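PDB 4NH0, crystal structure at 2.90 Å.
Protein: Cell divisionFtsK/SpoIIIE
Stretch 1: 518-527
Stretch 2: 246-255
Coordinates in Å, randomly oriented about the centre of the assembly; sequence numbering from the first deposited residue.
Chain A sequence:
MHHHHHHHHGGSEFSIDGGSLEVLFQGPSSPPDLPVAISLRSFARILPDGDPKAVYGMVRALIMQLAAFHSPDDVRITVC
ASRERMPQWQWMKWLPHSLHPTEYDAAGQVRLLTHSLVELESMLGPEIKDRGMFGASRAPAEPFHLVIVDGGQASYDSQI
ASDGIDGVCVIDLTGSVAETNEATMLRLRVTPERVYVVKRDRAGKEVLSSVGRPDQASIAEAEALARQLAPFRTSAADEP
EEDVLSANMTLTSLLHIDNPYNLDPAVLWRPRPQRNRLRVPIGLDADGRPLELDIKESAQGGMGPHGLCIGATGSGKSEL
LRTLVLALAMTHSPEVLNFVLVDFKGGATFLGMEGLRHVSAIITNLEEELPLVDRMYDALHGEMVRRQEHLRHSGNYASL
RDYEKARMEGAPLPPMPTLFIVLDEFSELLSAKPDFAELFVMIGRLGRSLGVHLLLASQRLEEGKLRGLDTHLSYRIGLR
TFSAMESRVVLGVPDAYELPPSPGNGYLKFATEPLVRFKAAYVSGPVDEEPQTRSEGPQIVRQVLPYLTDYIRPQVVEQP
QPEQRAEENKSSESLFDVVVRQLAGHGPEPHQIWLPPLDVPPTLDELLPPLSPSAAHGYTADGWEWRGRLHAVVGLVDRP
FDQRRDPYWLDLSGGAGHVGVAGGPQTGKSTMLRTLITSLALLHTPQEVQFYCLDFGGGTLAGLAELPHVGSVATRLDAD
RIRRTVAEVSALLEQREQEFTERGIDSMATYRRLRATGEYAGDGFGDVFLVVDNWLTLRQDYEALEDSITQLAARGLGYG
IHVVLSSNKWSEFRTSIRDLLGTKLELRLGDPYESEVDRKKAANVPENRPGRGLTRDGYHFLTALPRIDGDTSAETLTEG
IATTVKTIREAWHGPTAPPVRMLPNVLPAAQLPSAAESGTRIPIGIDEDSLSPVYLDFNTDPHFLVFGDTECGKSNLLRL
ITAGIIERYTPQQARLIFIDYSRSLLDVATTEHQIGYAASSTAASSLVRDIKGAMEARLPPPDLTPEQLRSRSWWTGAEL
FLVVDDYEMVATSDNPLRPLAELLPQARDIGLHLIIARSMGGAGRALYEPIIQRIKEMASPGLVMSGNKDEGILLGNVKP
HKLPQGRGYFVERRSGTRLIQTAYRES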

ATOM      1  N   PHE A 518      26.237 -13.372  53.690  1.00 72.45           N
ATOM      2  CA  PHE A 518      27.337 -13.805  52.848  1.00 64.66           C
ATOM      3  C   PHE A 518      28.027 -12.621  52.202  1.00 64.94           C
ATOM      4  O   PHE A 518      27.667 -11.469  52.443  1.00 67.67           O
ATOM      5  CB  PHE A 518      26.841 -14.761  51.765  1.00 65.57           C
ATOM      6  CG  PHE A 518      25.937 -14.113  50.751  1.00 76.65           C
ATOM      7  CD1 PHE A 518      26.439 -13.660  49.543  1.00 72.08           C
ATOM      8  CD2 PHE A 518      24.586 -13.959  51.009  1.00 65.07           C
ATOM      9  CE1 PHE A 518      25.611 -13.065  48.614  1.00 57.47           C
ATOM     10  CE2 PHE A 518      23.754 -13.366  50.083  1.00 58.09           C
ATOM     11  CZ  PHE A 518      24.266 -12.918  48.884  1.00 71.72           C
ATOM     12  N   LYS A 519      29.018 -12.917  51.373  1.00 59.48           N
ATOM     13  CA  LYS A 519      29.651 -11.890  50.569  1.00 72.29           C
ATOM     14  C   LYS A 519      29.913 -12.423  49.169  1.00 81.42           C
ATOM     15  O   LYS A 519      30.679 -13.369  48.986  1.00 73.51           O
ATOM     16  CB  LYS A 519      30.944 -11.411  51.216  1.00 70.21           C
ATOM     17  CG  LYS A 519      31.342 -10.057  50.710  1.00 89.99           C
ATOM     18  CD  LYS A 519      32.472  -9.440  51.485  1.00115.64           C
ATOM     19  CE  LYS A 519      32.687  -8.039  50.971  1.00115.30           C
ATOM     20  NZ  LYS A 519      32.488  -8.008  49.498  1.00112.12           N
ATOM     21  N   ALA A 520      29.268 -11.809  48.184  1.00 70.62           N
ATOM     22  CA  ALA A 520      29.301 -12.304  46.814  1.00 68.52           C
ATOM     23  C   ALA A 520      30.698 -12.265  46.206  1.00 68.94           C
ATOM     24  O   ALA A 520      31.501 -11.387  46.516  1.00 79.27           O
ATOM     25  CB  ALA A 520      28.337 -11.508  45.950  1.00 72.92           C
ATOM     26  N   ALA A 521      30.976 -13.233  45.340  1.00 67.92           N
ATOM     27  CA  ALA A 521      32.220 -13.257  44.587  1.00 71.86           C
ATOM     28  C   ALA A 521      32.118 -12.307  43.404  1.00 81.88           C
ATOM     29  O   ALA A 521      31.028 -11.844  43.069  1.00 84.41           O
ATOM     30  CB  ALA A 521      32.534 -14.667  44.118  1.00 72.35           C
ATOM     31  N   TYR A 522      33.248 -12.015  42.770  1.00 87.33           N
ATOM     32  CA  TYR A 522      33.248 -11.119  41.621  1.00 89.15           C
ATOM     33  C   TYR A 522      33.777 -11.814  40.373  1.00 85.42           C
ATOM     34  O   TYR A 522      34.476 -12.823  40.459  1.00 83.45           O
ATOM     35  CB  TYR A 522      34.070  -9.862  41.914  1.00100.33           C
ATOM     36  CG  TYR A 522      35.540 -10.111  42.172  1.00119.08           C
ATOM     37  CD1 TYR A 522      36.461 -10.094  41.132  1.00115.10           C
ATOM     38  CD2 TYR A 522      36.009 -10.350  43.458  1.00130.27           C
ATOM     39  CE1 TYR A 522      37.804 -10.317  41.363  1.00111.46           C
ATOM     40  CE2 TYR A 522      37.352 -10.573  43.698  1.00137.52           C
ATOM     41  CZ  TYR A 522      38.244 -10.554  42.647  1.00124.39           C
ATOM     42  OH  TYR A 522      39.582 -10.776  42.881  1.00122.30           O
ATOM     43  N   VAL A 523      33.434 -11.266  39.212  1.00 95.64           N
ATOM     44  CA  VAL A 523      33.872 -11.813  37.935  1.00 91.65           C
ATOM     45  C   VAL A 523      34.398 -10.710  37.024  1.00 91.93           C
ATOM     46  O   VAL A 523      34.899 -10.978  35.933  1.00 91.80           O
ATOM     47  CB  VAL A 523      32.730 -12.557  37.216  1.00 84.44           C
ATOM     48  CG1 VAL A 523      32.363 -13.825  37.966  1.00 72.94           C
ATOM     49  CG2 VAL A 523      31.520 -11.651  37.066  1.00 81.87           C
ATOM     50  N   SER A 524      34.282  -9.468  37.485  1.00 88.89           N
ATOM     51  CA  SER A 524      34.677  -8.314  36.686  1.00 95.72           C
ATOM     52  C   SER A 524      36.077  -7.827  37.046  1.00 97.06           C
ATOM     53  O   SER A 524      36.407  -6.658  36.842  1.00 94.63           O
ATOM     54  CB  SER A 524      33.668  -7.180  36.862  1.00 96.18           C
ATOM     55  OG  SER A 524      32.366  -7.597  36.491  1.00 86.45           O
ATOM     56  N   GLY A 525      36.896  -8.726  37.581  1.00100.86           N
ATOM     57  CA  GLY A 525      38.261  -8.391  37.941  1.00102.10           C
ATOM     58  C   GLY A 525      39.267  -9.304  37.270  1.00117.38           C
ATOM     59  O   GLY A 525      38.887 -10.212  36.533  1.00127.62           O
ATOM     60  N   PRO A 526      40.563  -9.060  37.510  1.00110.58           N
ATOM     61  CA  PRO A 526      41.643  -9.908  36.998  1.00108.21           C
ATOM     62  C   PRO A 526      42.026 -10.992  38.001  1.00115.08           C
ATOM     63  O   PRO A 526      41.410 -11.075  39.061  1.00121.22           O
ATOM     64  CB  PRO A 526      42.784  -8.916  36.807  1.00113.98           C
ATOM     65  CG  PRO A 526      42.585  -7.943  37.932  1.00112.95           C
ATOM     66  CD  PRO A 526      41.089  -7.856  38.177  1.00101.47           C
ATOM     67  N   VAL A 527      43.016 -11.817  37.667  1.00122.21           N
ATOM     68  CA  VAL A 527      43.577 -12.770  38.625  1.00135.28           C
ATOM     69  C   VAL A 527      45.099 -12.605  38.655  1.00146.36           C
ATOM     70  O   VAL A 527      45.709 -12.192  37.667  1.00152.08           O
ATOM     71  CB  VAL A 527      43.177 -14.238  38.299  1.00129.28           C
ATOM     72  CG1 VAL A 527      42.016 -14.280  37.316  1.00122.24           C
ATOM     73  CG2 VAL A 527      44.360 -15.041  37.766  1.00134.49           C
TER
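Stretch 2 (246-255) SANMTLTSLL

Stretch 1 runs as a strand from Phe518 to Ala520 and continues as loop or turn to Val527; stretch 2 is extended from Ala247 to Thr250, then turns into a short helix, Leu251 to Leu254. The two extended segments lie side by side in the same direction, Lys519 beside the Ser246 end and Tyr522 beside Thr250, with CA atoms 5.1 Å apart for Ala521 and Met249 and 5.5 Å for Tyr522 and Thr250. A single beta bridge joins Tyr522 to Thr250, and Tyr522 supplies both of its hydrogen bonds: Tyr522 N donates to Met249 O at 3.2 Å, and Leu251 N donates a weak bond to Tyr522 O at 3.5 Å. This pattern, one residue reaching the neighbours before and after its partner, is that of parallel strands. Thr250 is also the N-cap; its OG1 accepts a hydrogen bond from Ser253 OG at 2.5 Å, while Ser253 N binds Thr250 O at 3.1 Å, and the helix begins with Leu251, directly after the bridged residue.

Among the side chains, Lys519 points toward stretch 2 and reaches across to its start, its CD 3.4 Å from Ser246 OG. Its NZ lies 2.6 Å from Asn248 ND2, two donors that form no hydrogen bond as modelled. Ala521 points toward stretch 2 and packs its CB 3.3 Å from Met249 O and 4.4 Å from Leu254 CD1. Tyr522 leaves its backbone sideways, yet its ring comes nearer: Thr250 CA lies over one face, Asn248 O sits at the edge, 3.3 Å from Tyr522 CE2, and Tyr522 OH reaches 3.2 Å from Thr250 CG2. Val523 adds an apolar contact, its CG1 3.7 Å from Leu251 CD2. Together the stretches bury 543 Å², both sides summed.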

ATOM      1  N   SER A 246      36.431 -10.205  55.742  1.00149.65           N
ATOM      2  CA  SER A 246      36.033 -10.825  54.486  1.00144.74           C
ATOM      3  C   SER A 246      36.417  -9.971  53.283  1.00156.53           C
ATOM      4  O   SER A 246      35.719  -9.017  52.938  1.00147.96           O
ATOM      5  CB  SER A 246      34.525 -11.092  54.475  1.00131.28           C
ATOM      6  OG  SER A 246      33.791  -9.883  54.570  1.00130.42           O
ATOM      7  N   ALA A 247      37.531 -10.319  52.647  1.00158.54           N
ATOM      8  CA  ALA A 247      37.891  -9.718  51.371  1.00146.15           C
ATOM      9  C   ALA A 247      36.984 -10.272  50.280  1.00143.78           C
ATOM     10  O   ALA A 247      35.973 -10.915  50.569  1.00141.41           O
ATOM     11  CB  ALA A 247      39.347  -9.983  51.040  1.00148.05           C
ATOM     12  N   ASN A 248      37.334 -10.021  49.021  1.00145.53           N
ATOM     13  CA  ASN A 248      36.501 -10.530  47.932  1.00134.75           C
ATOM     14  C   ASN A 248      37.199 -11.596  47.101  1.00121.78           C
ATOM     15  O   ASN A 248      38.341 -11.440  46.670  1.00111.76           O
ATOM     16  CB  ASN A 248      35.992  -9.402  47.012  1.00130.63           C
ATOM     17  CG  ASN A 248      35.620  -8.128  47.772  1.00130.11           C
ATOM     18  OD1 ASN A 248      35.897  -7.017  47.311  1.00132.18           O
ATOM     19  ND2 ASN A 248      35.049  -8.286  48.970  1.00134.56           N
ATOM     20  N   MET A 249      36.461 -12.674  46.868  1.00111.21           N
ATOM     21  CA  MET A 249      36.999 -13.877  46.264  1.00106.29           C
ATOM     22  C   MET A 249      36.580 -13.989  44.805  1.00100.15           C
ATOM     23  O   MET A 249      35.543 -13.461  44.406  1.00105.28           O
ATOM     24  CB  MET A 249      36.530 -15.100  47.053  1.00 88.78           C
ATOM     25  CG  MET A 249      37.367 -16.342  46.852  1.00 90.82           C
ATOM     26  SD  MET A 249      39.084 -16.097  47.340  1.00136.51           S
ATOM     27  CE  MET A 249      38.891 -15.714  49.079  1.00 99.18           C
ATOM     28  N   THR A 250      37.397 -14.671  44.011  1.00 98.22           N
ATOM     29  CA  THR A 250      37.091 -14.891  42.606  1.00 89.26           C
ATOM     30  C   THR A 250      36.202 -16.116  42.442  1.00 93.43           C
ATOM     31  O   THR A 250      36.324 -17.085  43.190  1.00 95.36           O
ATOM     32  CB  THR A 250      38.369 -15.075  41.775  1.00 90.25           C
ATOM     33  OG1 THR A 250      39.120 -16.180  42.293  1.00 98.58           O
ATOM     34  CG2 THR A 250      39.224 -13.823  41.828  1.00104.25           C
ATOM     35  N   LEU A 251      35.310 -16.070  41.457  1.00 86.40           N
ATOM     36  CA  LEU A 251      34.387 -17.171  41.210  1.00 72.60           C
ATOM     37  C   LEU A 251      35.131 -18.423  40.756  1.00 82.95           C
ATOM     38  O   LEU A 251      34.680 -19.543  41.000  1.00 90.84           O
ATOM     39  CB  LEU A 251      33.342 -16.765  40.168  1.00 71.42           C
ATOM     40  CG  LEU A 251      32.279 -17.802  39.799  1.00 61.57           C
ATOM     41  CD1 LEU A 251      31.623 -18.370  41.044  1.00 79.45           C
ATOM     42  CD2 LEU A 251      31.235 -17.186  38.886  1.00 59.84           C
ATOM     43  N   THR A 252      36.275 -18.231  40.108  1.00 87.43           N
ATOM     44  CA  THR A 252      37.091 -19.351  39.655  1.00 94.07           C
ATOM     45  C   THR A 252      37.617 -20.161  40.837  1.00102.38           C
ATOM     46  O   THR A 252      37.882 -21.356  40.714  1.00 94.69           O
ATOM     47  CB  THR A 252      38.279 -18.879  38.792  1.00 99.14           C
ATOM     48  OG1 THR A 252      39.133 -19.992  38.502  1.00124.41           O
ATOM     49  CG2 THR A 252      39.083 -17.818  39.519  1.00 93.27           C
ATOM     50  N   SER A 253      37.759 -19.503  41.983  1.00103.29           N
ATOM     51  CA  SER A 253      38.243 -20.160  43.189  1.00 95.32           C
ATOM     52  C   SER A 253      37.178 -21.080  43.775  1.00 89.08           C
ATOM     53  O   SER A 253      37.470 -22.206  44.172  1.00 95.57           O
ATOM     54  CB  SER A 253      38.671 -19.123  44.226  1.00100.40           C
ATOM     55  OG  SER A 253      39.631 -18.229  43.690  1.00103.38           O
ATOM     56  N   LEU A 254      35.944 -20.591  43.819  1.00 80.31           N
ATOM     57  CA  LEU A 254      34.836 -21.343  44.402  1.00 73.95           C
ATOM     58  C   LEU A 254      34.440 -22.532  43.534  1.00 81.16           C
ATOM     59  O   LEU A 254      33.845 -23.492  44.022  1.00 76.90           O
ATOM     60  CB  LEU A 254      33.622 -20.432  44.622  1.00 75.71           C
ATOM     61  CG  LEU A 254      33.636 -19.479  45.823  1.00 64.96           C
ATOM     62  CD1 LEU A 254      34.584 -18.313  45.608  1.00 82.21           C
ATOM     63  CD2 LEU A 254      32.235 -18.974  46.127  1.00 61.56           C
ATOM     64  N   LEU A 255      34.772 -22.464  42.249  1.00 79.72           N
ATOM     65  CA  LEU A 255      34.434 -23.536  41.320  1.00 78.41           C
ATOM     66  C   LEU A 255      35.612 -24.475  41.085  1.00 82.40           C
ATOM     67  O   LEU A 255      35.601 -25.271  40.145  1.00 94.05           O
ATOM     68  CB  LEU A 255      33.950 -22.958  39.989  1.00 77.25           C
ATOM     69  CG  LEU A 255      32.559 -22.326  40.022  1.00 71.30           C
ATOM     70  CD1 LEU A 255      32.175 -21.801  38.652  1.00 73.93           C
ATOM     71  CD2 LEU A 255      31.534 -23.331  40.518  1.00 72.75           C
TER